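Endoglucanase (Ruminococcus champanellensis, PDB 6WQV) hydrolyses internal beta-1,4 bonds of cellulose and probably of related plant polysaccharides such as xylan, as a broad-specificity family 5 glycoside hydrolase. Local coordinates at residues Leu19-Thr24 and Ser313-Cys318; Pro127-Lys132 and Asn178-Gln183; Thr9-Leu14 and Gly200-Ile205. All coordinates share one frame; numbering follows the deposited sequence. Where two conformers were deposited one is given.

The fold is a (beta/alpha)8 barrel, and the contacts sit at its two ends. Contacts 1 and 3 lie at the N-terminal ends of the strands: segment 313-318 leads into strand 318-322, segment 200-205 links helix 179-197 to strand 208-211, and segment 9-14 runs into helix 16-22, which carries contact 1. Their centres are 21 Å apart, and a salt bridge between Arg12 and Glu22 joins them; along the chain their segments alternate. Contact 2, nested in sequence inside both loops they close, lies at the other end, where helices 129-149 and 179-197 begin, its centre about 32 and 33 Å from theirs. Loops there supply the glycan pocket, while contacts 1 and 3 fasten the N-terminal stretch opposite.

Contact 1: Leu19-Thr24 and Ser313-Cys318; sequences LLDEIT and SYNIRC
At the N-terminal end of the (beta/alpha)8 barrel, the end of helix 16-22 meets the loop that feeds strand 318-322, so the contact lies where the first and last strands close the barrel. Helix 297-313 finishes in a Schellman motif with Asn315, at positive phi, as its C-prime residue, and two residues on Arg317 reaches across. Its chain bends at chi2 and chi3, laying the aliphatic part on Ile23, with Ile23 CG2 3.8 Å from Arg317 CD, and turning the guanidinium back toward its own loop. Arg317 NH1 donates to Leu20 O at 3.1 Å and 160°; the carbonyl oxygen lies in the guanidinium plane, while the donor stands above the carbonyl plane. Arg317 NH2 donates to Asn315 OD1 at 2.9 Å, and NH1 adds a weak bond to the same oxygen, which holds the group's rotation. Asp21 OD1 lies near the guanidinium edge in a long salt bridge, 3.6 Å from Arg317 NH1. An alanine here takes away the donor to Leu20 O and the cover over Ile23, and would probably loosen the helix end from the loop. Where the strand begins, a water accepts from Cys318 N and donates to Thr24 O at 2.8 Å.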
# COMPACT_ATOMS: atom_id res chain seq x y z
N LEU A 19 -9.15 4.26 -14.16
CA LEU A 19 -9.24 4.59 -12.74
C LEU A 19 -8.00 5.33 -12.28
O LEU A 19 -8.10 6.34 -11.58
CB LEU A 19 -9.45 3.30 -11.95
CG LEU A 19 -9.72 3.42 -10.46
CD1 LEU A 19 -10.21 2.10 -9.88
CD2 LEU A 19 -8.47 3.85 -9.72
N LEU A 20 -6.82 4.86 -12.69
CA LEU A 20 -5.58 5.53 -12.30
C LEU A 20 -5.53 6.96 -12.82
O LEU A 20 -4.92 7.83 -12.18
CB LEU A 20 -4.37 4.72 -12.77
CG LEU A 20 -4.16 3.41 -12.02
CD1 LEU A 20 -3.18 2.51 -12.79
CD2 LEU A 20 -3.69 3.61 -10.59
N ASP A 21 -6.18 7.24 -13.95
CA ASP A 21 -6.19 8.60 -14.48
C ASP A 21 -7.12 9.52 -13.70
O ASP A 21 -7.04 10.75 -13.86
CB ASP A 21 -6.56 8.61 -15.96
CG ASP A 21 -5.39 8.22 -16.84
OD1 ASP A 21 -4.23 8.27 -16.37
OD2 ASP A 21 -5.62 7.86 -18.02
N GLU A 22 -7.99 8.97 -12.86
CA GLU A 22 -8.79 9.79 -11.95
C GLU A 22 -8.09 10.07 -10.63
O GLU A 22 -8.44 11.04 -9.96
CB GLU A 22 -10.12 9.10 -11.68
CG GLU A 22 -10.87 8.79 -12.95
CD GLU A 22 -12.36 8.76 -12.74
OE1 GLU A 22 -12.79 8.59 -11.58
OE2 GLU A 22 -13.10 8.91 -13.74
N ILE A 23 -7.11 9.24 -10.25
CA ILE A 23 -6.31 9.51 -9.06
C ILE A 23 -5.38 10.69 -9.34
O ILE A 23 -4.82 10.82 -10.43
CB ILE A 23 -5.53 8.23 -8.68
CG1 ILE A 23 -6.52 7.15 -8.23
CG2 ILE A 23 -4.49 8.53 -7.64
CD1 ILE A 23 -5.90 5.83 -7.81
N THR A 24 -5.24 11.58 -8.35
CA THR A 24 -4.29 12.69 -8.45
C THR A 24 -3.01 12.29 -7.71
O THR A 24 -2.00 11.98 -8.35
CB THR A 24 -4.90 13.98 -7.89
OG1 THR A 24 -5.41 13.76 -6.57
CG2 THR A 24 -6.03 14.48 -8.80
N SER A 313 5.35 12.32 -15.37
CA SER A 313 5.80 12.28 -16.76
C SER A 313 5.78 10.87 -17.32
O SER A 313 5.75 10.70 -18.54
CB SER A 313 7.19 12.91 -16.91
OG SER A 313 8.24 12.02 -16.55
N TYR A 314 5.79 9.85 -16.45
CA TYR A 314 5.63 8.46 -16.85
C TYR A 314 4.22 7.94 -16.56
O TYR A 314 3.98 6.73 -16.63
CB TYR A 314 6.67 7.56 -16.17
CG TYR A 314 8.08 7.82 -16.66
CD1 TYR A 314 8.43 7.63 -17.99
CD2 TYR A 314 9.06 8.28 -15.79
CE1 TYR A 314 9.71 7.89 -18.44
CE2 TYR A 314 10.36 8.54 -16.23
CZ TYR A 314 10.67 8.34 -17.56
OH TYR A 314 11.95 8.58 -18.03
N ASN A 315 3.29 8.84 -16.22
CA ASN A 315 1.91 8.47 -15.91
C ASN A 315 1.82 7.47 -14.76
O ASN A 315 1.03 6.52 -14.79
CB ASN A 315 1.14 7.98 -17.14
CG ASN A 315 -0.37 8.11 -16.99
OD1 ASN A 315 -0.87 8.98 -16.26
ND2 ASN A 315 -1.11 7.25 -17.67
N ILE A 316 2.61 7.69 -13.70
CA ILE A 316 2.63 6.82 -12.53
C ILE A 316 2.13 7.63 -11.33
O ILE A 316 2.78 8.60 -10.92
CB ILE A 316 4.02 6.26 -12.24
CG1 ILE A 316 4.52 5.42 -13.41
CG2 ILE A 316 3.97 5.40 -10.97
CD1 ILE A 316 5.96 5.00 -13.29
N ARG A 317 1.00 7.21 -10.75
CA ARG A 317 0.48 7.84 -9.55
C ARG A 317 1.31 7.43 -8.34
O ARG A 317 1.86 6.32 -8.29
CB ARG A 317 -0.96 7.41 -9.30
CG ARG A 317 -1.96 7.71 -10.39
CD ARG A 317 -2.17 9.19 -10.56
NE ARG A 317 -1.20 9.72 -11.51
CZ ARG A 317 -1.33 9.63 -12.83
NH1 ARG A 317 -2.38 9.03 -13.37
NH2 ARG A 317 -0.39 10.13 -13.61
N CYS A 318 1.37 8.32 -7.35
CA CYS A 318 2.19 8.13 -6.15
C CYS A 318 1.37 8.31 -4.89
O CYS A 318 0.48 9.17 -4.84
CB CYS A 318 3.33 9.15 -6.14
SG CYS A 318 4.45 9.03 -7.56
O HOH W 1 -3.49 5.49 -16.16
O HOH W 2 0.62 11.07 -8.05

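Contact 2: Pro127-Lys132 and Asn178-Gln183; sequences PTNAQK and NQEARQ
Glu180, in the first turn of helix 179-197, reaches across to the start of helix 129-149. From CB, which points at the other segment, the chain runs out extended, CG anti to the backbone N (chi1 177°). Glu180 CG passes over the amide of Asn129, 3.8 Å from Asn129 ND2. Glu180 CD follows, 3.5 Å from Asn129 ND2, so the carboxylate lies stacked on the side-chain amide, their planes only 6° apart. At the tip, OE1 stays over ND2, while Glu180 OE2 accepts from Asn129 N at 2.8 Å, nearly straight at 172° and met from above the carboxylate plane. A water donates to OE2 and accepts from Ala130 N, so OE2 takes one N-H of the helix start directly and a second through the water. Alongside this bond the CA-H of Ala181 points at Pro127 O, with Ala181 CA and Pro127 O 3.2 Å apart, and Ala181 CB rests 4.0 Å from Pro127 CG. Thr128 and Asn178 are the N-caps, their side chains accepting from Gln131 N and Ala181 N. Two capped helix starts belong to the C-terminal end of a TIM barrel, whose loops here also supply His119, His120, Asn163 and Gln164 to the glycan pocket.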
# COMPACT_ATOMS: atom_id res chain seq x y z
N PRO A 127 6.61 -17.13 1.69
CA PRO A 127 6.67 -17.60 0.29
C PRO A 127 7.67 -18.73 0.07
O PRO A 127 8.77 -18.56 -0.49
CB PRO A 127 7.07 -16.34 -0.47
CG PRO A 127 7.97 -15.61 0.52
CD PRO A 127 7.40 -15.90 1.90
N THR A 128 7.29 -19.93 0.51
CA THR A 128 8.06 -21.14 0.29
C THR A 128 7.11 -22.24 -0.17
O THR A 128 5.91 -22.21 0.12
CB THR A 128 8.76 -21.62 1.56
OG1 THR A 128 7.78 -21.99 2.54
CG2 THR A 128 9.69 -20.55 2.13
N ASN A 129 7.67 -23.22 -0.88
CA ASN A 129 6.86 -24.36 -1.29
C ASN A 129 6.27 -25.09 -0.09
O ASN A 129 5.16 -25.61 -0.15
CB ASN A 129 7.69 -25.34 -2.11
CG ASN A 129 7.98 -24.83 -3.51
OD1 ASN A 129 7.25 -23.99 -4.03
ND2 ASN A 129 9.03 -25.35 -4.12
N ALA A 130 7.03 -25.14 1.01
CA ALA A 130 6.56 -25.88 2.18
C ALA A 130 5.34 -25.22 2.81
O ALA A 130 4.50 -25.92 3.39
CB ALA A 130 7.69 -25.98 3.21
N GLN A 131 5.20 -23.90 2.70
CA GLN A 131 4.07 -23.19 3.29
C GLN A 131 2.96 -22.89 2.29
O GLN A 131 1.87 -22.49 2.70
CB GLN A 131 4.55 -21.88 3.93
CG GLN A 131 5.39 -22.10 5.17
CD GLN A 131 4.57 -22.67 6.32
OE1 GLN A 131 3.41 -22.30 6.51
NE2 GLN A 131 5.16 -23.59 7.07
N LYS A 132 3.21 -23.12 1.00
CA LYS A 132 2.34 -22.61 -0.06
C LYS A 132 0.88 -23.01 0.11
O LYS A 132 -0.02 -22.16 0.02
CB LYS A 132 2.87 -23.11 -1.40
CG LYS A 132 2.09 -22.69 -2.61
CD LYS A 132 2.71 -23.34 -3.84
CE LYS A 132 1.91 -23.07 -5.10
NZ LYS A 132 2.55 -23.71 -6.29
N ASN A 178 14.60 -15.54 -3.23
CA ASN A 178 15.10 -16.57 -4.13
C ASN A 178 14.04 -16.91 -5.16
O ASN A 178 12.90 -16.43 -5.11
CB ASN A 178 15.62 -17.82 -3.39
CG ASN A 178 14.58 -18.46 -2.48
OD1 ASN A 178 13.38 -18.36 -2.71
ND2 ASN A 178 15.05 -19.15 -1.45
N GLN A 179 14.43 -17.72 -6.14
CA GLN A 179 13.52 -18.05 -7.23
C GLN A 179 12.26 -18.70 -6.70
O GLN A 179 11.16 -18.42 -7.19
CB GLN A 179 14.24 -18.96 -8.22
CG GLN A 179 13.38 -19.45 -9.34
CD GLN A 179 14.18 -20.20 -10.38
OE1 GLN A 179 15.16 -19.68 -10.91
NE2 GLN A 179 13.78 -21.43 -10.66
N GLU A 180 12.39 -19.59 -5.72
CA GLU A 180 11.23 -20.26 -5.16
C GLU A 180 10.25 -19.25 -4.57
O GLU A 180 9.04 -19.35 -4.79
CB GLU A 180 11.69 -21.27 -4.11
CG GLU A 180 10.57 -21.99 -3.38
CD GLU A 180 11.07 -23.05 -2.41
OE1 GLU A 180 12.12 -23.67 -2.70
OE2 GLU A 180 10.42 -23.25 -1.37
N ALA A 181 10.75 -18.26 -3.83
CA ALA A 181 9.85 -17.28 -3.23
C ALA A 181 9.11 -16.48 -4.29
O ALA A 181 7.92 -16.17 -4.14
CB ALA A 181 10.62 -16.33 -2.32
N ARG A 182 9.82 -16.08 -5.35
CA ARG A 182 9.18 -15.28 -6.39
C ARG A 182 8.11 -16.10 -7.10
O ARG A 182 7.04 -15.57 -7.45
CB ARG A 182 10.25 -14.74 -7.34
CG ARG A 182 11.26 -13.86 -6.61
CD ARG A 182 12.29 -13.20 -7.52
NE ARG A 182 13.17 -14.12 -8.24
CZ ARG A 182 14.40 -14.46 -7.86
NH1 ARG A 182 14.91 -14.01 -6.72
NH2 ARG A 182 15.11 -15.28 -8.62
N GLN A 183 8.38 -17.39 -7.32
CA GLN A 183 7.36 -18.26 -7.91
C GLN A 183 6.14 -18.35 -7.01
O GLN A 183 5.00 -18.15 -7.47
CB GLN A 183 7.93 -19.67 -8.10
CG GLN A 183 8.90 -19.85 -9.24
CD GLN A 183 9.53 -21.23 -9.24
OE1 GLN A 183 9.57 -21.91 -8.21
NE2 GLN A 183 10.03 -21.66 -10.39
O HOH W 3 11.39 -19.69 -0.93
O HOH W 4 7.19 -22.90 -6.62
O HOH W 5 10.09 -24.67 -6.78
O HOH W 6 10.02 -24.97 0.84

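Contact 3: Thr9-Leu14 and Gly200-Ile205; sequences TQMRDL and GGNNAI
The turn between helix 179-197 and strand 208-211 of the TIM barrel carries this surface contact, with the N-terminal tail 9-14 lying across it. Gly200 leaves the helix with positive phi, and Gly201 keeps a positive phi too, a backbone that suits glycine and swings the chain into the short turn 202-204. Asn202 then points toward the tail. Asn202 ND2 donates to Thr9 O, 2.9 Å away and at 159°, with the donor in the carbonyl plane; the same nitrogen also serves Tyr153 O, so it is shared between the tail and the loop after helix 129-149. Asn202 OD1 takes a hydrogen bond from a water that reaches Thr9 O more weakly. Against this amide comes Met11, fully extended with CG anti to the backbone N (chi1 -176°), meeting Asn202 tip to tip: Met11 SD lies 3.4 Å from Asn202 CB. Asn203 turns the other way and is tied by its side chain to Ala147 O and Thr199 OG1. Beyond Ala204, Ile205 faces the tail again. Ile205 CG1 sits in the crowded position between the backbone N and the carbonyl carbon, and packs 3.8 Å from Met11 CE. Ile205 CD1 reaches on to Asp13, 4.0 Å from Asp13 CG, crossing that side chain at about a right angle; the carboxylate itself finds its charge partner in Lys235, which also donates to Ile205 O. One water links the backbones, donating to Arg12 O and to Ile205 O while accepting from Leu14 N. Last, Met11 CE touches Ile205 O as well, at 3.6 Å.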
# COMPACT_ATOMS: atom_id res chain seq x y z
N THR A 9 -23.82 -0.52 -4.42
CA THR A 9 -23.71 0.85 -4.90
C THR A 9 -23.48 0.84 -6.40
O THR A 9 -22.66 0.06 -6.91
CB THR A 9 -22.55 1.56 -4.20
OG1 THR A 9 -22.72 1.50 -2.78
CG2 THR A 9 -22.46 3.02 -4.64
N GLN A 10 -24.20 1.69 -7.12
CA GLN A 10 -24.04 1.74 -8.57
C GLN A 10 -22.58 2.00 -8.90
O GLN A 10 -21.94 2.88 -8.31
CB GLN A 10 -24.91 2.82 -9.19
CG GLN A 10 -24.80 2.87 -10.71
CD GLN A 10 -24.98 1.51 -11.37
OE1 GLN A 10 -24.07 1.00 -12.03
NE2 GLN A 10 -26.15 0.92 -11.19
N MET A 11 -22.05 1.24 -9.86
CA MET A 11 -20.62 1.21 -10.09
C MET A 11 -20.31 1.44 -11.56
O MET A 11 -20.93 0.84 -12.44
CB MET A 11 -20.06 -0.15 -9.68
CG MET A 11 -18.58 -0.26 -9.80
SD MET A 11 -18.11 -1.87 -9.19
CE MET A 11 -16.35 -1.82 -9.50
N ARG A 12 -19.33 2.32 -11.81
CA ARG A 12 -18.83 2.52 -13.15
C ARG A 12 -17.87 1.38 -13.48
O ARG A 12 -17.08 0.97 -12.64
CB ARG A 12 -18.07 3.84 -13.24
CG ARG A 12 -18.93 5.08 -13.08
CD ARG A 12 -18.10 6.35 -13.26
NE ARG A 12 -17.14 6.51 -12.17
CZ ARG A 12 -15.99 7.17 -12.25
NH1 ARG A 12 -15.61 7.74 -13.39
NH2 ARG A 12 -15.20 7.24 -11.19
N ASP A 13 -17.97 0.87 -14.70
CA ASP A 13 -17.10 -0.19 -15.19
C ASP A 13 -15.98 0.50 -15.94
O ASP A 13 -16.13 0.85 -17.12
CB ASP A 13 -17.90 -1.12 -16.10
CG ASP A 13 -17.14 -2.37 -16.47
OD1 ASP A 13 -15.95 -2.50 -16.10
OD2 ASP A 13 -17.75 -3.22 -17.14
N LEU A 14 -14.86 0.71 -15.26
CA LEU A 14 -13.71 1.38 -15.84
C LEU A 14 -12.50 0.47 -15.82
O LEU A 14 -12.35 -0.38 -14.93
CB LEU A 14 -13.34 2.61 -15.02
CG LEU A 14 -14.42 3.69 -14.89
CD1 LEU A 14 -13.89 4.77 -13.97
CD2 LEU A 14 -14.79 4.24 -16.24
N GLY A 200 -18.49 -12.26 -7.00
CA GLY A 200 -19.40 -11.63 -7.93
C GLY A 200 -19.80 -10.21 -7.54
O GLY A 200 -19.13 -9.52 -6.78
N GLY A 201 -20.94 -9.79 -8.10
CA GLY A 201 -21.42 -8.44 -7.86
C GLY A 201 -20.40 -7.41 -8.31
O GLY A 201 -19.72 -7.57 -9.33
N ASN A 202 -20.30 -6.32 -7.55
CA ASN A 202 -19.33 -5.28 -7.88
C ASN A 202 -17.91 -5.81 -7.83
O ASN A 202 -17.02 -5.27 -8.50
CB ASN A 202 -19.48 -4.08 -6.94
CG ASN A 202 -20.72 -3.23 -7.23
OD1 ASN A 202 -21.50 -3.52 -8.13
ND2 ASN A 202 -20.89 -2.16 -6.44
N ASN A 203 -17.66 -6.85 -7.03
CA ASN A 203 -16.32 -7.42 -6.97
C ASN A 203 -15.93 -8.12 -8.27
O ASN A 203 -14.73 -8.38 -8.47
CB ASN A 203 -16.18 -8.41 -5.81
CG ASN A 203 -16.18 -7.73 -4.46
OD1 ASN A 203 -15.91 -6.52 -4.33
ND2 ASN A 203 -16.46 -8.50 -3.42
N ALA A 204 -16.88 -8.42 -9.14
CA ALA A 204 -16.55 -8.98 -10.44
C ALA A 204 -15.80 -8.00 -11.33
O ALA A 204 -15.05 -8.44 -12.21
CB ALA A 204 -17.82 -9.43 -11.16
N ILE A 205 -15.97 -6.69 -11.11
CA ILE A 205 -15.35 -5.69 -11.97
C ILE A 205 -14.55 -4.66 -11.19
O ILE A 205 -14.15 -3.63 -11.74
CB ILE A 205 -16.40 -5.00 -12.87
CG1 ILE A 205 -17.53 -4.39 -12.03
CG2 ILE A 205 -16.98 -5.98 -13.88
CD1 ILE A 205 -18.37 -3.36 -12.76
O HOH W 7 -23.20 -1.81 -9.69
O HOH W 8 -15.00 -0.62 -12.50